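Local coordinates for protein induced by osmotic stress (Scheffersomyces stipitis, PDB 5YWN) that probably reduces ketones, including haloketones, asymmetrically with NADPH as cofactor, and is assigned cinnamyl-alcohol dehydrogenase activity, at residues A[16-19]-A[20-24]; A[108-111]-A[112-116]. The protein carries 1 engineered substitution. All coordinates share one frame; numbering follows the deposited sequence.

From the N terminus, the chain runs through strand 4-7 into helix 13-24, whose last two and a half turns make up contact 1, then on to strand 28-33. It later passes strand 74-79 and helix 91-113, whose C-terminal end is contact 2, before strand 119-123. Each contact closes a backbone loop of a single helical turn; the two follow in series, neither nesting nor crossing. Their centres are about 24 Å apart, too far for the two to meet. Both helices are the crossover connections of beta-alpha-beta units on one parallel seven-stranded sheet of strand order 3-2-1-4-5-6-7, the Rossmann fold that carries NADP.

Contact 1 of 2, residues A[16-19]-A[20-24]; sequences QQII and ALVLS
Ile19 and Leu23, one helical turn apart, run alongside each other, their ends leaning in one direction. Leu23 can be followed outward from the backbone. Its CB stands 3.4 Å from Ile19 O, the carbonyl oxygen that also accepts the Leu23 N-H. With CG turned away from its own carbonyl carbon (chi1 -73°), the branch point stays beside that same oxygen, with CG 3.4 Å from Ile19 O. From there CD1 reaches back along the helix to Ile19 CG2, at 3.7 Å, a methyl-to-methyl contact. The Ile19 torsion serves the same meeting, for it sets CG2 opposite the backbone N and beside the carbonyl carbon. The pair belongs to the first beta-alpha-beta unit of the Rossmann fold, where helix 13-24 crosses from strand 4-7 to strand 28-33. Ile19, Val22 and Leu23 all touch Val29 of the latter strand, and Leu23 also meets Tyr46 of helix 36-46. An alanine in place of Leu23 would probably leave Ile19 CG2 without its methyl neighbour and open a gap towards Val29 and Tyr46. On the adjoining helix face Ile18 and Val22 meet more loosely, CG2 to CG2 at 4.4 Å, while Ile18 also packs on Ala242 and His245 of helix 238-250. Four i to i+4 backbone bonds join 16-19 to 20-24, among them Val22 N to Ile18 O at 2.9 Å, and Ser24 N to Ala20 O adds a fifth. At the C-terminal end Ser24 OG donates to Leu21 O at 2.8 Å, capturing a carbonyl of the last turn. Gln16 faces another way, its amide bonded to Tyr46, Glu204 and the backbone of the NADP-binding residue Thr11.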
loop_
_atom_site.group_PDB
_atom_site.type_symbol
_atom_site.label_atom_id
_atom_site.label_comp_id
_atom_site.label_asym_id
_atom_site.label_seq_id
_atom_site.Cartn_x
_atom_site.Cartn_y
_atom_site.Cartn_z
ATOM N N GLN A 16 7.683 -2.246 -4.473
ATOM C CA GLN A 16 8.397 -2.242 -5.736
ATOM C C GLN A 16 8.160 -1.005 -6.597
ATOM O O GLN A 16 9.032 -0.550 -7.177
ATOM C CB GLN A 16 8.195 -3.527 -6.517
ATOM C CG GLN A 16 8.902 -4.714 -5.916
ATOM C CD GLN A 16 9.040 -5.898 -6.830
ATOM O OE1 GLN A 16 9.581 -5.800 -7.882
ATOM N NE2 GLN A 16 8.560 -7.024 -6.390
ATOM N N GLN A 17 6.936 -0.527 -6.673
ATOM C CA GLN A 17 6.634 0.702 -7.326
ATOM C C GLN A 17 7.267 1.898 -6.627
ATOM O O GLN A 17 7.755 2.734 -7.248
ATOM C CB GLN A 17 5.135 0.884 -7.520
ATOM C CG GLN A 17 4.517 0.053 -8.637
ATOM C CD GLN A 17 4.769 0.611 -10.035
ATOM O OE1 GLN A 17 5.632 1.345 -10.243
ATOM N NE2 GLN A 17 3.992 0.220 -10.947
ATOM N N ILE A 18 7.257 1.906 -5.319
ATOM C CA ILE A 18 7.928 2.916 -4.572
ATOM C C ILE A 18 9.425 2.882 -4.904
ATOM O O ILE A 18 9.975 3.868 -5.162
ATOM C CB ILE A 18 7.707 2.713 -3.058
ATOM C CG1 ILE A 18 6.279 3.087 -2.666
ATOM C CG2 ILE A 18 8.712 3.483 -2.213
ATOM C CD1 ILE A 18 5.939 2.802 -1.245
ATOM N N ILE A 19 10.018 1.710 -4.906
ATOM C CA ILE A 19 11.413 1.556 -5.170
ATOM C C ILE A 19 11.770 2.040 -6.576
ATOM O O ILE A 19 12.636 2.775 -6.719
ATOM C CB ILE A 19 11.871 0.100 -4.939
ATOM C CG1 ILE A 19 11.810 -0.270 -3.450
ATOM C CG2 ILE A 19 13.255 -0.149 -5.511
ATOM C CD1 ILE A 19 11.886 -1.712 -3.137
ATOM N N ALA A 20 10.998 1.653 -7.570
ATOM C CA ALA A 20 11.227 2.084 -8.931
ATOM C C ALA A 20 11.130 3.588 -9.062
ATOM O O ALA A 20 11.906 4.161 -9.735
ATOM C CB ALA A 20 10.284 1.413 -9.880
ATOM N N LEU A 21 10.169 4.201 -8.412
ATOM C CA LEU A 21 10.097 5.612 -8.415
ATOM C C LEU A 21 11.257 6.283 -7.706
ATOM O O LEU A 21 11.824 7.162 -8.217
ATOM C CB LEU A 21 8.802 6.087 -7.826
ATOM C CG LEU A 21 8.671 7.595 -7.649
ATOM C CD1 LEU A 21 8.753 8.302 -8.962
ATOM C CD2 LEU A 21 7.425 8.004 -6.896
ATOM N N VAL A 22 11.594 5.825 -6.534
ATOM C CA VAL A 22 12.674 6.410 -5.770
ATOM C C VAL A 22 14.034 6.292 -6.498
ATOM O O VAL A 22 14.779 7.209 -6.549
ATOM C CB VAL A 22 12.647 5.834 -4.348
ATOM C CG1 VAL A 22 13.977 5.809 -3.685
ATOM C CG2 VAL A 22 11.584 6.519 -3.521
ATOM N N LEU A 23 14.279 5.171 -7.106
ATOM C CA LEU A 23 15.442 4.969 -7.899
ATOM C C LEU A 23 15.478 5.916 -9.099
ATOM O O LEU A 23 16.482 6.409 -9.419
ATOM C CB LEU A 23 15.542 3.541 -8.343
ATOM C CG LEU A 23 15.940 2.533 -7.263
ATOM C CD1 LEU A 23 15.955 1.135 -7.769
ATOM C CD2 LEU A 23 17.261 2.845 -6.638
ATOM N N SER A 24 14.349 6.164 -9.709
ATOM C CA SER A 24 14.263 7.039 -10.846
ATOM C C SER A 24 14.636 8.475 -10.542
ATOM O O SER A 24 15.118 9.166 -11.365
ATOM C CB SER A 24 12.910 6.938 -11.522
ATOM O OG SER A 24 11.980 7.764 -10.947
#

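Contact 2 of 2, residues A[108-111]-A[112-116]; sequences QSIK and DVAPQ
Gln108 and Asp112 join their backbones in an i to i+4 bond, Asp112 N to Gln108 O, and the series continues through Val113 to Ala114, whose N reaches Ile110 O at 2.8 Å with a bent angle of 139° at the hydrogen as the chain leaves helical geometry. The same two residues also join through their side chains. Gln108 extends CG opposite its backbone N and then bends at chi2, which brings NE2 to Asp112 OD1 at 2.7 Å. The carboxylate oxygen lies almost in the amide plane, but NE2 meets it on the syn side and 34° out of the carboxylate plane, the two flat groups being turned 41° apart. Further along the turn, Val113 CG2 sits 3.2 Å from Ser109 O, and Val113 packs on Leu68 of helix 65-70. Ile110 CG2 lies 4.3 Å from Ala114 CB, while Ile110 also touches Phe77 of strand 74-79. Ser109 OG is held by Asp65. This is the C-terminal end of helix 91-113, which crosses from strand 74-79 to strand 119-123. Asp112 sits in the last turn, where the helix dipole would probably disfavour a negative charge; the Gln108 N-H is likely to offset part of this and of the close approach of Gln108 O to Asp112 OD1, 3.3 Å.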
loop_
_atom_site.group_PDB
_atom_site.type_symbol
_atom_site.label_atom_id
_atom_site.label_comp_id
_atom_site.label_asym_id
_atom_site.label_seq_id
_atom_site.Cartn_x
_atom_site.Cartn_y
_atom_site.Cartn_z
ATOM N N GLN A 108 11.670 2.115 17.241
ATOM C CA GLN A 108 12.606 2.071 18.292
ATOM C C GLN A 108 14.032 1.810 17.759
ATOM O O GLN A 108 14.945 2.388 18.207
ATOM C CB GLN A 108 12.214 1.055 19.333
ATOM C CG GLN A 108 13.154 1.018 20.498
ATOM C CD GLN A 108 13.049 2.224 21.375
ATOM O OE1 GLN A 108 12.013 2.531 21.867
ATOM N NE2 GLN A 108 14.128 2.887 21.573
ATOM N N SER A 109 14.148 0.941 16.789
ATOM C CA SER A 109 15.436 0.638 16.170
ATOM C C SER A 109 16.015 1.883 15.513
ATOM O O SER A 109 17.143 2.149 15.676
ATOM C CB SER A 109 15.338 -0.483 15.152
ATOM O OG SER A 109 15.190 -1.725 15.714
ATOM N N ILE A 110 15.201 2.648 14.829
ATOM C CA ILE A 110 15.637 3.858 14.166
ATOM C C ILE A 110 16.173 4.848 15.198
ATOM O O ILE A 110 17.212 5.367 15.035
ATOM C CB ILE A 110 14.517 4.492 13.317
ATOM C CG1 ILE A 110 14.220 3.645 12.101
ATOM C CG2 ILE A 110 14.858 5.885 12.887
ATOM C CD1 ILE A 110 12.958 3.954 11.379
ATOM N N LYS A 111 15.452 5.035 16.277
ATOM C CA LYS A 111 15.909 5.896 17.323
ATOM C C LYS A 111 17.180 5.397 17.989
ATOM O O LYS A 111 18.013 6.157 18.284
ATOM C CB LYS A 111 14.827 6.152 18.341
ATOM C CG LYS A 111 15.248 7.061 19.454
ATOM C CD LYS A 111 14.165 7.286 20.449
ATOM C CE LYS A 111 14.594 8.324 21.452
ATOM N NZ LYS A 111 14.011 8.031 22.749
ATOM N N ASP A 112 17.271 4.111 18.238
ATOM C CA ASP A 112 18.432 3.548 18.850
ATOM C C ASP A 112 19.720 3.634 17.984
ATOM O O ASP A 112 20.733 3.955 18.465
ATOM C CB ASP A 112 18.212 2.080 19.215
ATOM C CG ASP A 112 17.186 1.848 20.323
ATOM O OD1 ASP A 112 16.742 2.759 20.967
ATOM O OD2 ASP A 112 16.811 0.706 20.519
ATOM N N VAL A 113 19.637 3.262 16.731
ATOM C CA VAL A 113 20.787 3.086 15.893
ATOM C C VAL A 113 20.855 3.900 14.603
ATOM O O VAL A 113 21.753 3.755 13.863
ATOM C CB VAL A 113 21.023 1.609 15.581
ATOM C CG1 VAL A 113 21.054 0.794 16.851
ATOM C CG2 VAL A 113 20.008 1.085 14.606
ATOM N N ALA A 114 19.855 4.691 14.347
ATOM C CA ALA A 114 19.828 5.468 13.164
ATOM C C ALA A 114 19.379 6.880 13.405
ATOM O O ALA A 114 18.427 7.321 12.898
ATOM C CB ALA A 114 18.990 4.769 12.132
ATOM N N PRO A 115 20.128 7.620 14.188
ATOM C CA PRO A 115 19.808 9.009 14.514
ATOM C C PRO A 115 19.842 9.968 13.343
ATOM O O PRO A 115 19.289 11.003 13.405
ATOM C CB PRO A 115 20.876 9.392 15.540
ATOM C CG PRO A 115 21.923 8.421 15.376
ATOM C CD PRO A 115 21.360 7.191 14.823
ATOM N N GLN A 116 20.538 9.587 12.309
ATOM C CA GLN A 116 20.618 10.322 11.092
ATOM C C GLN A 116 19.314 10.359 10.302
ATOM O O GLN A 116 19.178 11.162 9.468
ATOM C CB GLN A 116 21.754 9.809 10.235
ATOM C CG GLN A 116 21.444 8.625 9.378
ATOM C CD GLN A 116 21.554 7.342 10.106
ATOM O OE1 GLN A 116 21.740 7.314 11.274
ATOM N NE2 GLN A 116 21.411 6.288 9.404
#